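Local coordinates for protein UDP-N-acetylglucosamine 3-dehydrogenase (Acidithiobacillus ferrooxidans, PDB 7BVJ) that catalyses the NAD(+)-dependent oxidation of the glucosamine 3-position of UDP-GlcNAc to a ketone, a step in making the diamino sugar of lipid A, at residues Pro218-Tyr230 and Val233-Arg245. Sequence-based numbering, arbitrary orientation. Where two conformers were deposited one is given.
With F8U ((2R,3R)-2,3-bis(oxidanyl)butane-1,4-disulfonic acid), chain F.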
ATOM      1  N   PRO A 218      16.169  10.256  -0.301  1.00 37.00           N
ATOM      2  CA  PRO A 218      14.741   9.916  -0.321  1.00 38.92           C
ATOM      3  C   PRO A 218      13.864  11.144  -0.100  1.00 37.75           C
ATOM      4  O   PRO A 218      14.267  12.126   0.530  1.00 35.28           O
ATOM      5  CB  PRO A 218      14.597   8.919   0.836  1.00 32.43           C
ATOM      6  CG  PRO A 218      15.994   8.463   1.142  1.00 45.48           C
ATOM      7  CD  PRO A 218      16.881   9.604   0.806  1.00 39.73           C
ATOM      8  N   ALA A 219      12.652  11.080  -0.641  1.00 36.30           N
ATOM      9  CA  ALA A 219      11.665  12.138  -0.440  1.00 32.84           C
ATOM     10  C   ALA A 219      10.278  11.532  -0.582  1.00 31.81           C
ATOM     11  O   ALA A 219       9.969  10.935  -1.616  1.00 29.09           O
ATOM     12  CB  ALA A 219      11.864  13.276  -1.437  1.00 40.00           C
ATOM     13  N   ARG A 220       9.456  11.669   0.457  1.00 27.13           N
ATOM     14  CA  ARG A 220       8.107  11.102   0.510  1.00 26.90           C
ATOM     15  C   ARG A 220       7.203  12.198   1.058  1.00 31.08           C
ATOM     16  O   ARG A 220       7.056  12.322   2.282  1.00 26.85           O
ATOM     17  CB  ARG A 220       8.061   9.856   1.396  1.00 24.70           C
ATOM     18  CG  ARG A 220       8.328   8.558   0.699  1.00 31.42           C
ATOM     19  CD  ARG A 220       8.115   7.408   1.646  1.00 27.94           C
ATOM     20  NE  ARG A 220       9.285   6.545   1.717  1.00 42.10           N
ATOM     21  CZ  ARG A 220       9.377   5.467   2.494  1.00 49.86           C
ATOM     22  NH1 ARG A 220       8.358   5.124   3.282  1.00 33.99           N
ATOM     23  NH2 ARG A 220      10.489   4.733   2.485  1.00 44.19           N
ATOM     24  N   ARG A 221       6.607  12.982   0.158  1.00 26.62           N
ATOM     25  CA  ARG A 221       5.841  14.151   0.557  1.00 22.30           C
ATOM     26  C   ARG A 221       4.525  14.211  -0.206  1.00 25.43           C
ATOM     27  O   ARG A 221       4.396  13.654  -1.304  1.00 24.82           O
ATOM     28  CB  ARG A 221       6.670  15.418   0.351  1.00 31.32           C
ATOM     29  CG  ARG A 221       7.924  15.444   1.242  1.00 39.41           C
ATOM     30  CD  ARG A 221       8.637  16.787   1.227  1.00 39.28           C
ATOM     31  NE  ARG A 221       8.790  17.325  -0.121  1.00 48.51           N
ATOM     32  CZ  ARG A 221       9.924  17.310  -0.816  1.00 51.01           C
ATOM     33  NH1 ARG A 221      11.023  16.776  -0.295  1.00 48.29           N
ATOM     34  NH2 ARG A 221       9.956  17.830  -2.039  1.00 51.50           N
ATOM     35  N   MET A 222       3.534  14.862   0.412  1.00 23.01           N
ATOM     36  CA  MET A 222       2.238  15.104  -0.222  1.00 21.93           C
ATOM     37  C   MET A 222       1.667  16.422   0.273  1.00 27.98           C
ATOM     38  O   MET A 222       1.473  16.611   1.479  1.00 27.26           O
ATOM     39  CB  MET A 222       1.234  13.982   0.054  1.00 20.36           C
ATOM     40  CG  MET A 222      -0.126  14.202  -0.644  1.00 19.37           C
ATOM     41  SD  MET A 222      -1.314  12.860  -0.366  1.00 29.23           S
ATOM     42  CE  MET A 222      -0.739  11.675  -1.563  1.00 21.51           C
ATOM     43  N   ARG A 223       1.375  17.319  -0.655  1.00 20.59           N
ATOM     44  CA  ARG A 223       0.609  18.513  -0.365  1.00 21.38           C
ATOM     45  C   ARG A 223      -0.826  18.313  -0.850  1.00 25.02           C
ATOM     46  O   ARG A 223      -1.070  17.698  -1.897  1.00 20.41           O
ATOM     47  CB  ARG A 223       1.272  19.734  -1.008  1.00 21.18           C
ATOM     48  CG  ARG A 223       2.584  20.084  -0.300  1.00 27.98           C
ATOM     49  CD  ARG A 223       3.456  21.074  -1.072  1.00 28.58           C
ATOM     50  NE  ARG A 223       3.873  20.569  -2.383  1.00 35.93           N
ATOM     51  CZ  ARG A 223       4.869  19.703  -2.591  1.00 35.54           C
ATOM     52  NH1 ARG A 223       5.585  19.215  -1.582  1.00 34.20           N
ATOM     53  NH2 ARG A 223       5.146  19.322  -3.819  1.00 28.02           N
ATOM     54  N   ILE A 224      -1.778  18.775  -0.043  1.00 22.09           N
ATOM     55  CA  ILE A 224      -3.195  18.524  -0.245  1.00 19.31           C
ATOM     56  C   ILE A 224      -3.937  19.846  -0.095  1.00 23.54           C
ATOM     57  O   ILE A 224      -3.731  20.570   0.887  1.00 23.20           O
ATOM     58  CB  ILE A 224      -3.718  17.481   0.753  1.00 23.87           C
ATOM     59  CG1 ILE A 224      -2.790  16.252   0.794  1.00 20.70           C
ATOM     60  CG2 ILE A 224      -5.131  17.114   0.425  1.00 22.00           C
ATOM     61  CD1 ILE A 224      -3.272  15.154   1.714  1.00 19.40           C
ATOM     62  N   PHE A 225      -4.792  20.163  -1.064  1.00 24.49           N
ATOM     63  CA  PHE A 225      -5.500  21.434  -1.128  1.00 21.81           C
ATOM     64  C   PHE A 225      -7.003  21.186  -1.108  1.00 20.82           C
ATOM     65  O   PHE A 225      -7.548  20.518  -2.002  1.00 19.75           O
ATOM     66  CB  PHE A 225      -5.122  22.219  -2.391  1.00 24.80           C
ATOM     67  CG  PHE A 225      -3.655  22.546  -2.509  1.00 24.32           C
ATOM     68  CD1 PHE A 225      -3.192  23.828  -2.239  1.00 26.92           C
ATOM     69  CD2 PHE A 225      -2.740  21.579  -2.923  1.00 21.95           C
ATOM     70  CE1 PHE A 225      -1.832  24.125  -2.358  1.00 24.01           C
ATOM     71  CE2 PHE A 225      -1.388  21.877  -3.044  1.00 19.40           C
ATOM     72  CZ  PHE A 225      -0.939  23.150  -2.758  1.00 20.79           C
ATOM     73  N   TRP A 226      -7.660  21.734  -0.087  1.00 32.79           N
ATOM     74  CA  TRP A 226      -9.101  21.911  -0.033  1.00 30.12           C
ATOM     75  C   TRP A 226      -9.409  23.377  -0.300  1.00 29.55           C
ATOM     76  O   TRP A 226      -8.512  24.213  -0.424  1.00 28.12           O
ATOM     77  CB  TRP A 226      -9.670  21.489   1.326  1.00 21.43           C
ATOM     78  CG  TRP A 226      -9.512  20.036   1.677  1.00 22.17           C
ATOM     79  CD1 TRP A 226     -10.445  19.049   1.519  1.00 21.39           C
ATOM     80  CD2 TRP A 226      -8.370  19.414   2.277  1.00 24.10           C
ATOM     81  NE1 TRP A 226      -9.948  17.854   1.964  1.00 22.00           N
ATOM     82  CE2 TRP A 226      -8.677  18.049   2.440  1.00 22.15           C
ATOM     83  CE3 TRP A 226      -7.109  19.876   2.676  1.00 22.56           C
ATOM     84  CZ2 TRP A 226      -7.774  17.139   2.995  1.00 22.24           C
ATOM     85  CZ3 TRP A 226      -6.225  18.987   3.226  1.00 20.35           C
ATOM     86  CH2 TRP A 226      -6.560  17.625   3.396  1.00 16.89           C
ATOM     87  N   GLN A 227     -10.703  23.696  -0.366  1.00 32.65           N
ATOM     88  CA  GLN A 227     -11.113  25.076  -0.604  1.00 37.52           C
ATOM     89  C   GLN A 227     -10.671  26.019   0.510  1.00 36.15           C
ATOM     90  O   GLN A 227     -10.520  27.221   0.271  1.00 40.41           O
ATOM     91  CB  GLN A 227     -12.630  25.135  -0.760  1.00 36.22           C
ATOM     92  CG  GLN A 227     -13.130  26.336  -1.513  1.00 38.72           C
ATOM     93  CD  GLN A 227     -14.278  25.986  -2.430  1.00 47.81           C
ATOM     94  OE1 GLN A 227     -14.527  24.808  -2.712  1.00 52.82           O
ATOM     95  NE2 GLN A 227     -14.982  27.005  -2.910  1.00 45.50           N
ATOM     96  N   ASP A 228     -10.456  25.512   1.722  1.00 36.98           N
ATOM     97  CA  ASP A 228     -10.118  26.389   2.834  1.00 36.49           C
ATOM     98  C   ASP A 228      -8.931  25.904   3.649  1.00 36.00           C
ATOM     99  O   ASP A 228      -8.684  26.457   4.727  1.00 37.35           O
ATOM    100  CB  ASP A 228     -11.328  26.568   3.754  1.00 36.42           C
ATOM    101  CG  ASP A 228     -12.423  27.377   3.107  1.00 42.08           C
ATOM    102  OD1 ASP A 228     -12.126  28.503   2.634  1.00 46.35           O
ATOM    103  OD2 ASP A 228     -13.573  26.879   3.061  1.00 44.78           O
ATOM    104  N   ARG A 229      -8.183  24.908   3.167  1.00 30.32           N
ATOM    105  CA  ARG A 229      -7.094  24.331   3.945  1.00 30.42           C
ATOM    106  C   ARG A 229      -5.963  23.904   3.026  1.00 32.87           C
ATOM    107  O   ARG A 229      -6.167  23.628   1.841  1.00 32.59           O
ATOM    108  CB  ARG A 229      -7.538  23.112   4.760  1.00 28.54           C
ATOM    109  CG  ARG A 229      -8.101  23.447   6.106  1.00 37.99           C
ATOM    110  CD  ARG A 229      -9.116  22.427   6.570  1.00 30.32           C
ATOM    111  NE  ARG A 229     -10.272  23.083   7.193  1.00 35.47           N
ATOM    112  CZ  ARG A 229     -10.222  23.817   8.307  1.00 44.95           C
ATOM    113  NH1 ARG A 229      -9.073  24.003   8.953  1.00 47.61           N
ATOM    114  NH2 ARG A 229     -11.333  24.376   8.780  1.00 47.92           N
ATOM    115  N   TYR A 230      -4.770  23.827   3.606  1.00 28.02           N
ATOM    116  CA  TYR A 230      -3.615  23.253   2.927  1.00 29.39           C
ATOM    117  C   TYR A 230      -2.890  22.334   3.896  1.00 26.53           C
ATOM    118  O   TYR A 230      -2.440  22.780   4.951  1.00 27.82           O
ATOM    119  CB  TYR A 230      -2.705  24.365   2.412  1.00 26.52           C
ATOM    120  CG  TYR A 230      -1.250  24.032   2.153  1.00 31.40           C
ATOM    121  CD1 TYR A 230      -0.280  24.290   3.116  1.00 34.55           C
ATOM    122  CD2 TYR A 230      -0.835  23.540   0.922  1.00 26.50           C
ATOM    123  CE1 TYR A 230       1.058  24.029   2.880  1.00 36.36           C
ATOM    124  CE2 TYR A 230       0.507  23.277   0.670  1.00 33.24           C
ATOM    125  CZ  TYR A 230       1.451  23.527   1.652  1.00 35.23           C
ATOM    126  OH  TYR A 230       2.785  23.275   1.417  1.00 29.44           O
ATOM    127  N   VAL A 233       2.362  17.025   4.170  1.00 22.87           N
ATOM    128  CA  VAL A 233       2.712  15.797   4.860  1.00 25.07           C
ATOM    129  C   VAL A 233       4.106  15.386   4.409  1.00 27.91           C
ATOM    130  O   VAL A 233       4.348  15.204   3.205  1.00 23.03           O
ATOM    131  CB  VAL A 233       1.706  14.674   4.568  1.00 25.58           C
ATOM    132  CG1 VAL A 233       2.117  13.385   5.290  1.00 26.49           C
ATOM    133  CG2 VAL A 233       0.312  15.079   4.971  1.00 31.04           C
ATOM    134  N   ASP A 234       5.017  15.240   5.373  1.00 26.32           N
ATOM    135  CA  ASP A 234       6.300  14.571   5.179  1.00 22.98           C
ATOM    136  C   ASP A 234       6.147  13.175   5.770  1.00 30.59           C
ATOM    137  O   ASP A 234       6.226  12.991   6.992  1.00 28.50           O
ATOM    138  CB  ASP A 234       7.429  15.330   5.857  1.00 24.30           C
ATOM    139  CG  ASP A 234       8.808  14.845   5.429  1.00 32.93           C
ATOM    140  OD1 ASP A 234       9.004  13.641   5.067  1.00 28.34           O
ATOM    141  OD2 ASP A 234       9.713  15.699   5.473  1.00 33.16           O
ATOM    142  N   PHE A 235       5.887  12.207   4.888  1.00 28.70           N
ATOM    143  CA  PHE A 235       5.724  10.819   5.295  1.00 26.55           C
ATOM    144  C   PHE A 235       6.990  10.286   5.957  1.00 32.48           C
ATOM    145  O   PHE A 235       6.922   9.581   6.973  1.00 27.42           O
ATOM    146  CB  PHE A 235       5.369   9.964   4.077  1.00 27.82           C
ATOM    147  CG  PHE A 235       3.945  10.125   3.613  1.00 28.26           C
ATOM    148  CD1 PHE A 235       3.660  10.707   2.386  1.00 31.92           C
ATOM    149  CD2 PHE A 235       2.895   9.680   4.398  1.00 30.86           C
ATOM    150  CE1 PHE A 235       2.340  10.858   1.949  1.00 30.64           C
ATOM    151  CE2 PHE A 235       1.570   9.823   3.979  1.00 30.98           C
ATOM    152  CZ  PHE A 235       1.293  10.411   2.750  1.00 31.56           C
ATOM    153  N   LEU A 236       8.154  10.611   5.391  1.00 28.73           N
ATOM    154  CA  LEU A 236       9.412  10.078   5.903  1.00 32.20           C
ATOM    155  C   LEU A 236       9.677  10.572   7.316  1.00 33.38           C
ATOM    156  O   LEU A 236       9.919   9.777   8.234  1.00 28.64           O
ATOM    157  CB  LEU A 236      10.561  10.475   4.972  1.00 32.65           C
ATOM    158  CG  LEU A 236      11.494   9.355   4.533  1.00 38.45           C
ATOM    159  CD1 LEU A 236      10.690   8.136   4.107  1.00 39.06           C
ATOM    160  CD2 LEU A 236      12.375   9.845   3.400  1.00 38.13           C
ATOM    161  N   ASN A 237       9.615  11.886   7.512  1.00 31.99           N
ATOM    162  CA  ASN A 237       9.896  12.481   8.806  1.00 32.87           C
ATOM    163  C   ASN A 237       8.687  12.503   9.726  1.00 31.19           C
ATOM    164  O   ASN A 237       8.812  12.957  10.865  1.00 35.78           O
ATOM    165  CB  ASN A 237      10.462  13.883   8.599  1.00 32.47           C
ATOM    166  CG  ASN A 237      11.757  13.857   7.797  1.00 35.28           C
ATOM    167  OD1 ASN A 237      12.431  12.828   7.734  1.00 38.02           O
ATOM    168  ND2 ASN A 237      12.103  14.975   7.174  1.00 38.49           N
ATOM    169  N   ASN A 238       7.542  11.995   9.263  1.00 27.67           N
ATOM    170  CA  ASN A 238       6.313  11.861  10.047  1.00 28.64           C
ATOM    171  C   ASN A 238       5.823  13.209  10.588  1.00 35.86           C
ATOM    172  O   ASN A 238       5.474  13.339  11.768  1.00 25.37           O
ATOM    173  CB  ASN A 238       6.498  10.842  11.182  1.00 30.52           C
ATOM    174  CG  ASN A 238       5.172  10.270  11.692  1.00 34.64           C
ATOM    175  OD1 ASN A 238       4.370   9.738  10.923  1.00 37.06           O
ATOM    176  ND2 ASN A 238       4.947  10.373  12.997  1.00 38.13           N
ATOM    177  N   THR A 239       5.765  14.216   9.705  1.00 28.69           N
ATOM    178  CA  THR A 239       5.271  15.534  10.095  1.00 26.35           C
ATOM    179  C   THR A 239       4.077  15.958   9.253  1.00 26.87           C
ATOM    180  O   THR A 239       3.976  15.619   8.072  1.00 20.31           O
ATOM    181  CB  THR A 239       6.355  16.620   9.983  1.00 32.21           C
ATOM    182  OG1 THR A 239       6.760  16.764   8.617  1.00 33.00           O
ATOM    183  CG2 THR A 239       7.570  16.271  10.846  1.00 33.42           C
ATOM    184  N   LEU A 240       3.183  16.742   9.868  1.00 27.51           N
ATOM    185  CA  LEU A 240       1.981  17.228   9.202  1.00 27.47           C
ATOM    186  C   LEU A 240       1.729  18.685   9.572  1.00 32.66           C
ATOM    187  O   LEU A 240       1.766  19.048  10.752  1.00 33.29           O
ATOM    188  CB  LEU A 240       0.765  16.361   9.561  1.00 23.02           C
ATOM    189  CG  LEU A 240      -0.639  16.944   9.370  1.00 20.25           C
ATOM    190  CD1 LEU A 240      -0.941  17.186   7.907  1.00 24.71           C
ATOM    191  CD2 LEU A 240      -1.655  16.009   9.956  1.00 27.50           C
ATOM    192  N   HIS A 241       1.476  19.518   8.563  1.00 31.90           N
ATOM    193  CA  HIS A 241       1.188  20.934   8.762  1.00 32.13           C
ATOM    194  C   HIS A 241      -0.090  21.298   8.029  1.00 31.85           C
ATOM    195  O   HIS A 241      -0.256  20.939   6.864  1.00 24.51           O
ATOM    196  CB  HIS A 241       2.333  21.814   8.264  1.00 30.64           C
ATOM    197  CG  HIS A 241       3.510  21.816   9.176  1.00 33.97           C
ATOM    198  ND1 HIS A 241       3.691  22.773  10.151  1.00 38.16           N
ATOM    199  CD2 HIS A 241       4.545  20.952   9.296  1.00 35.32           C
ATOM    200  CE1 HIS A 241       4.806  22.513  10.814  1.00 39.12           C
ATOM    201  NE2 HIS A 241       5.337  21.409  10.323  1.00 33.59           N
ATOM    202  N   ILE A 242      -0.977  22.021   8.706  1.00 28.08           N
ATOM    203  CA  ILE A 242      -2.269  22.410   8.153  1.00 26.76           C
ATOM    204  C   ILE A 242      -2.379  23.921   8.233  1.00 31.82           C
ATOM    205  O   ILE A 242      -2.277  24.500   9.319  1.00 33.34           O
ATOM    206  CB  ILE A 242      -3.432  21.740   8.896  1.00 29.51           C
ATOM    207  CG1 ILE A 242      -3.270  20.225   8.851  1.00 26.54           C
ATOM    208  CG2 ILE A 242      -4.770  22.156   8.308  1.00 27.51           C
ATOM    209  CD1 ILE A 242      -4.299  19.480   9.688  1.00 27.24           C
ATOM    210  N   TYR A 243      -2.584  24.560   7.090  1.00 28.70           N
ATOM    211  CA  TYR A 243      -2.733  26.003   7.020  1.00 36.52           C
ATOM    212  C   TYR A 243      -4.201  26.322   6.790  1.00 38.48           C
ATOM    213  O   TYR A 243      -4.842  25.710   5.924  1.00 38.93           O
ATOM    214  CB  TYR A 243      -1.881  26.619   5.902  1.00 35.25           C
ATOM    215  CG  TYR A 243      -0.372  26.409   5.991  1.00 43.99           C
ATOM    216  CD1 TYR A 243       0.184  25.484   6.875  1.00 43.89           C
ATOM    217  CD2 TYR A 243       0.498  27.130   5.173  1.00 44.28           C
ATOM    218  CE1 TYR A 243       1.556  25.279   6.946  1.00 45.30           C
ATOM    219  CE2 TYR A 243       1.880  26.937   5.242  1.00 44.59           C
ATOM    220  CZ  TYR A 243       2.401  26.009   6.135  1.00 51.40           C
ATOM    221  OH  TYR A 243       3.763  25.797   6.229  1.00 48.36           O
ATOM    222  N   HIS A 244      -4.708  27.285   7.549  0.55 39.45           N
ATOM    223  CA  HIS A 244      -6.066  27.821   7.287  0.55 44.23           C
ATOM    224  C   HIS A 244      -5.981  29.345   7.341  0.55 42.94           C
ATOM    225  O   HIS A 244      -5.100  29.851   8.005  0.55 42.39           O
ATOM    226  CB  HIS A 244      -7.138  27.231   8.202  0.55 44.95           C
ATOM    227  CG  HIS A 244      -6.637  26.873   9.550  0.55 45.83           C
ATOM    228  ND1 HIS A 244      -6.611  25.573   9.995  0.55 43.24           N
ATOM    229  CD2 HIS A 244      -6.139  27.637  10.540  0.55 47.49           C
ATOM    230  CE1 HIS A 244      -6.090  25.544  11.197  0.55 48.42           C
ATOM    231  NE2 HIS A 244      -5.805  26.803  11.558  0.55 49.32           N
ATOM    232  N   ARG A 245      -6.969  30.027   6.785  1.00 45.27           N
ATOM    233  CA  ARG A 245      -6.949  31.494   6.778  1.00 53.52           C
ATOM    234  C   ARG A 245      -7.115  32.035   8.202  1.00 50.70           C
ATOM    235  O   ARG A 245      -8.129  31.774   8.861  1.00 52.72           O
ATOM    236  CB  ARG A 245      -8.032  32.033   5.841  1.00 49.57           C
ATOM    237  CG  ARG A 245      -7.950  31.430   4.440  1.00 51.78           C
ATOM    238  CD  ARG A 245      -8.906  32.084   3.443  1.00 46.54           C
ATOM    239  NE  ARG A 245      -9.743  31.091   2.762  1.00 51.28           N
ATOM    240  CZ  ARG A 245      -9.755  30.883   1.445  1.00 46.67           C
ATOM    241  NH1 ARG A 245     -10.557  29.962   0.921  1.00 41.05           N
ATOM    242  NH2 ARG A 245      -8.971  31.602   0.651  1.00 48.30           N
TER
HETATM  243  C01 F8U F 402       6.410  23.212  -2.384  0.78 37.37           C
HETATM  244  C02 F8U F 402       7.581  23.527  -1.444  0.78 36.43           C
HETATM  245  C03 F8U F 402       7.449  23.204   0.044  0.78 36.81           C
HETATM  246  C04 F8U F 402       6.049  23.077   0.615  0.78 37.17           C
HETATM  247  O06 F8U F 402       7.223  23.141   3.194  0.78 43.53           O
HETATM  248  O07 F8U F 402       4.964  23.496   3.104  0.78 36.97           O
HETATM  249  O08 F8U F 402       5.974  21.304   2.625  0.78 38.82           O
HETATM  250  O09 F8U F 402       8.063  24.229   0.735  0.78 37.04           O
HETATM  251  O10 F8U F 402       8.674  22.771  -1.843  0.78 42.75           O
HETATM  252  O12 F8U F 402       5.078  25.463  -3.426  0.78 35.67           O
HETATM  253  O13 F8U F 402       3.700  23.908  -2.505  0.78 31.44           O
HETATM  254  O14 F8U F 402       5.198  25.102  -0.962  0.78 49.18           O
HETATM  255  S05 F8U F 402       6.030  22.734   2.411  0.78 45.45           S
HETATM  256  S11 F8U F 402       5.082  24.467  -2.317  0.78 53.49           S
HETATM  257  O   HOH W   1      10.509  13.341   2.765  1.00 29.84           O
HETATM  258  O   HOH W   2      -9.427  28.978   6.154  1.00 46.02           O
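Met222 and Val233 form an antiparallel hydrogen-bonded pair, Met222 N to Val233 O and Val233 N to Met222 O both 2.9 Å; Tyr230 and Tyr243 pair likewise between strands 229-234 and 239-245. Their side chains run alongside each other, pointing the same way, and the rings form a T-shaped (edge-to-face) pair, centroids 4.9 Å apart and planes at 65°: the CD1-CE1 edge of Tyr230 meets one face of Tyr243. With CG anti to the backbone N (chi1 158°), Tyr230 reaches the bound disulfonate, its OH donating to F8U O07 at 2.8 Å; Arg223 and Ser232 complete this pocket. Without the Tyr243 ring, as with an alanine here, the edge of Tyr230 would probably lose its aromatic face and that ring would be freer to turn beside the ligand. Among apolar contacts, Phe235 CE1 packs on Met222 CB and Leu236 CD2 on Pro218 CB. The other Leu236 methyl, CD1, covers a face of the charged Arg220 guanidinium, 3.2 Å from NE. In the salt bridge from Arg245 NH1 to Asp228 OD1 (2.7 Å), nearly straight at 176°, OD1 lies in the guanidinium plane and is met on its anti side, the carboxylate turned steeply away. Asp234 OD1 accepts from Asn237 N in an Asx motif. Two successive hairpins thus form an antiparallel meander in the C-terminal-domain sheet of this Gfo/Idh/MocA enzyme.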